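Local coordinates for protein enterotoxin type A (Staphylococcus aureus, PDB 1DYQ) that activates the host immune system as a superantigen by binding MHC class II and T-cell receptor molecules, and causes staphylococcal food poisoning, at residues S44-R49 against L54-F59; Y95-G100 against T105-G110. The protein carries 3 engineered substitutions. All coordinates share one frame; numbering follows the deposited sequence.

Interaction 1: residues S44-R49 against L54-F59; sequences SHDQFR and LFKGFF. Engineered in segment 44-49: Arg49 (natural residue Leu).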
# COMPACT_ATOMS: atom_id res chain seq x y z
N SER A 44 12.27 1.32 -17.19
CA SER A 44 13.66 1.43 -16.80
C SER A 44 14.32 0.09 -16.64
O SER A 44 13.69 -0.91 -16.25
CB SER A 44 13.79 2.24 -15.49
OG SER A 44 15.22 2.28 -15.18
N HIS A 45 15.60 -0.02 -17.01
CA HIS A 45 16.41 -1.17 -16.76
C HIS A 45 17.74 -0.73 -16.09
O HIS A 45 18.71 -1.42 -16.04
CB HIS A 45 16.66 -2.10 -17.92
CG HIS A 45 17.07 -1.34 -19.16
ND1 HIS A 45 16.22 -0.63 -19.92
CD2 HIS A 45 18.34 -1.19 -19.68
CE1 HIS A 45 16.87 -0.02 -20.90
NE2 HIS A 45 18.13 -0.34 -20.72
N ASP A 46 17.65 0.49 -15.54
CA ASP A 46 18.71 1.02 -14.72
C ASP A 46 18.57 0.40 -13.30
O ASP A 46 17.43 0.38 -12.81
CB ASP A 46 18.42 2.54 -14.56
CG ASP A 46 19.65 3.37 -14.44
OD1 ASP A 46 20.11 3.94 -15.46
OD2 ASP A 46 20.23 3.42 -13.32
N GLN A 47 19.60 -0.22 -12.81
CA GLN A 47 19.57 -0.76 -11.45
C GLN A 47 20.67 -0.08 -10.62
O GLN A 47 21.71 0.30 -11.15
CB GLN A 47 19.75 -2.25 -11.44
CG GLN A 47 18.71 -3.02 -12.22
CD GLN A 47 18.81 -4.52 -12.07
OE1 GLN A 47 19.72 -5.16 -12.59
NE2 GLN A 47 17.84 -5.10 -11.36
N PHE A 48 20.33 0.23 -9.38
CA PHE A 48 21.34 0.81 -8.47
C PHE A 48 22.18 -0.31 -7.89
O PHE A 48 23.40 -0.43 -8.07
CB PHE A 48 20.59 1.61 -7.41
CG PHE A 48 21.42 2.22 -6.35
CD1 PHE A 48 22.61 2.86 -6.67
CD2 PHE A 48 21.04 2.16 -5.01
CE1 PHE A 48 23.41 3.41 -5.69
CE2 PHE A 48 21.83 2.72 -4.04
CZ PHE A 48 23.02 3.34 -4.37
N ARG A 49 21.52 -1.25 -7.27
CA ARG A 49 22.11 -2.46 -6.66
C ARG A 49 20.93 -3.36 -6.27
O ARG A 49 19.75 -2.97 -6.44
CB ARG A 49 22.90 -1.98 -5.43
CG ARG A 49 22.10 -1.34 -4.32
CD ARG A 49 22.93 -0.81 -3.17
NE ARG A 49 22.07 -0.18 -2.16
CZ ARG A 49 22.42 0.71 -1.27
NH1 ARG A 49 23.66 1.18 -1.20
NH2 ARG A 49 21.50 1.15 -0.41
N LEU A 54 15.72 1.77 -10.99
CA LEU A 54 15.92 3.17 -10.82
C LEU A 54 15.35 4.01 -11.95
O LEU A 54 15.70 3.78 -13.11
CB LEU A 54 17.45 3.46 -10.67
CG LEU A 54 17.77 4.94 -10.51
CD1 LEU A 54 17.23 5.49 -9.20
CD2 LEU A 54 19.30 5.14 -10.57
N PHE A 55 14.38 4.84 -11.65
CA PHE A 55 13.79 5.76 -12.61
C PHE A 55 14.45 7.12 -12.48
O PHE A 55 14.13 7.96 -11.64
CB PHE A 55 12.27 5.86 -12.46
CG PHE A 55 11.54 4.59 -12.78
CD1 PHE A 55 11.35 3.62 -11.81
CD2 PHE A 55 11.04 4.35 -14.06
CE1 PHE A 55 10.71 2.43 -12.10
CE2 PHE A 55 10.39 3.16 -14.35
CZ PHE A 55 10.22 2.20 -13.39
N LYS A 56 15.50 7.32 -13.30
CA LYS A 56 16.28 8.54 -13.26
C LYS A 56 15.51 9.74 -13.76
O LYS A 56 14.74 9.62 -14.73
CB LYS A 56 17.54 8.36 -14.14
CG LYS A 56 18.64 7.56 -13.44
CD LYS A 56 19.70 7.12 -14.47
CE LYS A 56 21.00 6.78 -13.74
NZ LYS A 56 21.88 5.90 -14.55
N GLY A 57 15.49 10.83 -12.99
CA GLY A 57 14.73 12.01 -13.40
C GLY A 57 13.24 11.80 -13.42
O GLY A 57 12.48 12.47 -14.12
N PHE A 58 12.75 10.87 -12.57
CA PHE A 58 11.31 10.63 -12.49
C PHE A 58 10.55 11.86 -12.04
O PHE A 58 9.38 12.07 -12.44
CB PHE A 58 11.12 9.48 -11.46
CG PHE A 58 9.67 9.11 -11.29
CD1 PHE A 58 9.07 8.25 -12.18
CD2 PHE A 58 8.92 9.67 -10.26
CE1 PHE A 58 7.73 7.92 -12.05
CE2 PHE A 58 7.57 9.34 -10.14
CZ PHE A 58 6.98 8.48 -11.04
N PHE A 59 11.13 12.64 -11.13
CA PHE A 59 10.46 13.81 -10.57
C PHE A 59 10.97 15.09 -11.26
O PHE A 59 12.17 15.32 -11.28
CB PHE A 59 10.76 13.93 -9.08
CG PHE A 59 10.27 12.77 -8.25
CD1 PHE A 59 8.92 12.69 -7.95
CD2 PHE A 59 11.12 11.82 -7.77
CE1 PHE A 59 8.43 11.62 -7.21
CE2 PHE A 59 10.65 10.73 -7.04
CZ PHE A 59 9.30 10.66 -6.74

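Interaction 2: residues Y95-G100 against T105-G110; sequences YQCAGG and TACMYG. With SO4 (sulfate ion), chain C.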
# COMPACT_ATOMS: atom_id res chain seq x y z
N TYR A 95 12.87 8.36 3.33
CA TYR A 95 13.01 7.58 4.54
C TYR A 95 12.81 6.10 4.31
O TYR A 95 13.18 5.28 5.19
CB TYR A 95 12.18 8.11 5.70
CG TYR A 95 10.69 8.10 5.54
CD1 TYR A 95 9.99 6.88 5.60
CD2 TYR A 95 9.97 9.25 5.33
CE1 TYR A 95 8.62 6.86 5.42
CE2 TYR A 95 8.58 9.25 5.17
CZ TYR A 95 7.93 8.02 5.22
OH TYR A 95 6.57 7.98 5.05
N GLN A 96 12.44 5.68 3.10
CA GLN A 96 12.27 4.29 2.77
C GLN A 96 13.48 3.65 2.11
O GLN A 96 13.50 2.48 1.81
CB GLN A 96 11.01 4.07 1.89
CG GLN A 96 9.75 4.33 2.74
CD GLN A 96 8.46 4.17 2.01
OE1 GLN A 96 7.41 3.91 2.68
NE2 GLN A 96 8.40 4.33 0.70
N CYS A 97 14.52 4.48 1.92
CA CYS A 97 15.74 4.00 1.30
C CYS A 97 16.69 3.34 2.30
O CYS A 97 16.71 3.72 3.48
CB CYS A 97 16.46 5.17 0.60
SG CYS A 97 15.47 5.99 -0.69
N ALA A 98 17.45 2.38 1.82
CA ALA A 98 18.53 1.77 2.59
C ALA A 98 19.75 2.69 2.55
O ALA A 98 19.82 3.58 1.69
CB ALA A 98 18.90 0.40 2.05
N GLY A 99 20.68 2.47 3.49
CA GLY A 99 21.85 3.34 3.58
C GLY A 99 22.64 3.37 2.28
O GLY A 99 22.86 2.38 1.60
N GLY A 100 23.14 4.57 1.95
CA GLY A 100 23.93 4.76 0.75
C GLY A 100 23.15 4.95 -0.51
O GLY A 100 23.70 4.98 -1.62
N THR A 105 17.27 10.88 -3.95
CA THR A 105 16.56 9.71 -4.53
C THR A 105 15.45 9.38 -3.52
O THR A 105 15.67 9.39 -2.30
CB THR A 105 17.48 8.52 -4.71
OG1 THR A 105 18.47 8.89 -5.70
CG2 THR A 105 16.75 7.27 -5.22
N ALA A 106 14.26 9.07 -4.01
CA ALA A 106 13.18 8.62 -3.09
C ALA A 106 12.90 7.16 -3.31
O ALA A 106 13.09 6.69 -4.45
CB ALA A 106 11.89 9.40 -3.37
N CYS A 107 12.49 6.36 -2.32
CA CYS A 107 12.30 4.95 -2.52
C CYS A 107 10.83 4.53 -2.31
O CYS A 107 10.11 5.10 -1.51
CB CYS A 107 13.18 4.13 -1.56
SG CYS A 107 14.97 4.36 -1.95
N MET A 108 10.43 3.57 -3.11
CA MET A 108 9.09 2.94 -2.97
C MET A 108 9.29 1.45 -2.91
O MET A 108 10.23 0.90 -3.55
CB MET A 108 8.28 3.35 -4.18
CG MET A 108 7.12 2.54 -4.63
SD MET A 108 6.18 3.52 -5.85
CE MET A 108 6.54 2.62 -7.33
N TYR A 109 8.46 0.72 -2.18
CA TYR A 109 8.50 -0.71 -2.09
C TYR A 109 7.48 -1.34 -3.04
O TYR A 109 6.28 -1.06 -2.88
CB TYR A 109 8.20 -1.18 -0.68
CG TYR A 109 9.21 -0.84 0.39
CD1 TYR A 109 10.42 -1.52 0.44
CD2 TYR A 109 8.88 0.04 1.42
CE1 TYR A 109 11.32 -1.27 1.48
CE2 TYR A 109 9.76 0.27 2.45
CZ TYR A 109 10.98 -0.37 2.45
OH TYR A 109 11.83 -0.17 3.53
N GLY A 110 7.94 -2.03 -4.06
CA GLY A 110 6.96 -2.58 -5.04
C GLY A 110 6.18 -1.50 -5.74
O GLY A 110 6.69 -0.42 -6.09
S SO4 C . 12.97 12.22 3.63
O1 SO4 C . 12.43 13.24 4.53
O2 SO4 C . 13.23 12.69 2.24
O3 SO4 C . 11.94 11.06 3.50
O4 SO4 C . 14.19 11.55 4.23

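Interaction 1: residues S44-R49 against L54-F59
With its hydroxyl swung anti to the backbone N (chi1 179°), Ser44 reaches the carbonyl of Leu54, while Leu54 turns its own CG the same way (chi1 179°) and runs alongside Asp46. Ser44 OG gives a hydrogen bond to Leu54 O at 2.6 Å, arriving from above the carbonyl plane. Ser44 OG in turn accepts from Asp46 N at 3.0 Å, an ST turn. This hydroxyl therefore ties its own loop down and links it to the strand. Beside it, Ser44 CB sits over one face of the Phe55 ring, offset toward the rim and 4.0 Å from the centroid, a CH-pi contact.

Asp46 carries the other half. Leu54 N donates to Asp46 O at 2.9 Å, nearly straight. In the conformer described here, one of two, the carboxylate points the same way as the leucine side chain, with Asp46 OD2 3.4 Å from Leu54 CD2. The extended Lys56 chain crosses this aspartate at about a right angle and brings Lys56 NZ to the syn side of Asp46 OD1 at 2.8 Å, a salt bridge to which OD2 adds a weaker bond. From Phe55 to Phe58 the chain makes a type II turn, and Phe55 packs on Val70 and Val86 of the OB-fold sheet.

Leu54, next to last in strand 52-55, is thus held by the loop through both its N-H and its C=O. The salt bridge joins an exposed lysine to an aspartate with a second conformer, so it is probably weakened by solvent and not permanent.

Interaction 2: residues Y95-G100 against T105-G110
The Tyr109 ring and the Gln96 side-chain amide cross with their planes 54° apart, the ring bringing its CE2 to 4.0 Å from Gln96 CB and also near CG and CD. Gln96 O approaches the same ring obliquely, 3.6 Å from Tyr109 OH, but the hydroxyl finds its hydrogen-bond partner in Asn208 O. One residue earlier, at Tyr95, a sulfate oxygen, O3, also comes obliquely to the ring; the ion, probably from the crystallisation liquor, accepts a hydrogen bond through O3 from Tyr95 N at 2.9 Å.

The Gln96 side chain starts toward the strand and, extended beyond CG, carries its amide to Cys107 O. There Gln96 NE2 donates to Cys107 O at 2.9 Å, with that oxygen almost in the amide plane, though the donor is tilted 33° from the carbonyl plane. A second bond from NE2 goes to Ala91 O, so two acceptors grip this buried nitrogen and fix the rotation of the amide.

Next to it the chain is closed covalently. Cys97 SG and Cys107 SG are joined at 2.1 Å with a chi3 of 107°, and both sulfurs lie beside their own backbone N, anti to the carbonyl carbon. This is the disulfide of the toxin's OB-fold domain, and it pins the loop onto the strand where Cys97 CA and Cys107 CA are 5.2 Å apart.

Strand 105-114 lies in the middle of the five-stranded sheet: Cys107 packs on Leu69, and Tyr109 on Arg71, both of strand 67-71. Segment 95-100 belongs to the loop that links strand 86-91 to strand 105-114, and Tyr95, in a 3-10 turn, rests on Gln29 and Ile30 of helix 23-32.

Both contacts fasten a loop to a strand of the same OB-fold sheet, their centres about 12 Å apart. Interaction 1 lies at the surface, on strand 52-55, one of the two edge strands, and relies on a salt bridge and hydrogen bonds. Interaction 2 is buried, on inner strand 105-114, where a disulfide and an amide nitrogen hydrogen-bonded to two carbonyls do the work. Strand 67-71 runs between the two strands and receives side chains from both contacts. The loops also meet: the engineered Arg49, a leucine in the natural sequence, places NH2 2.7 Å from Gly99 O, a probable hydrogen bond, while Phe48 CZ packs 3.3 Å from Gly100 O. Neither contact lies near the zinc site.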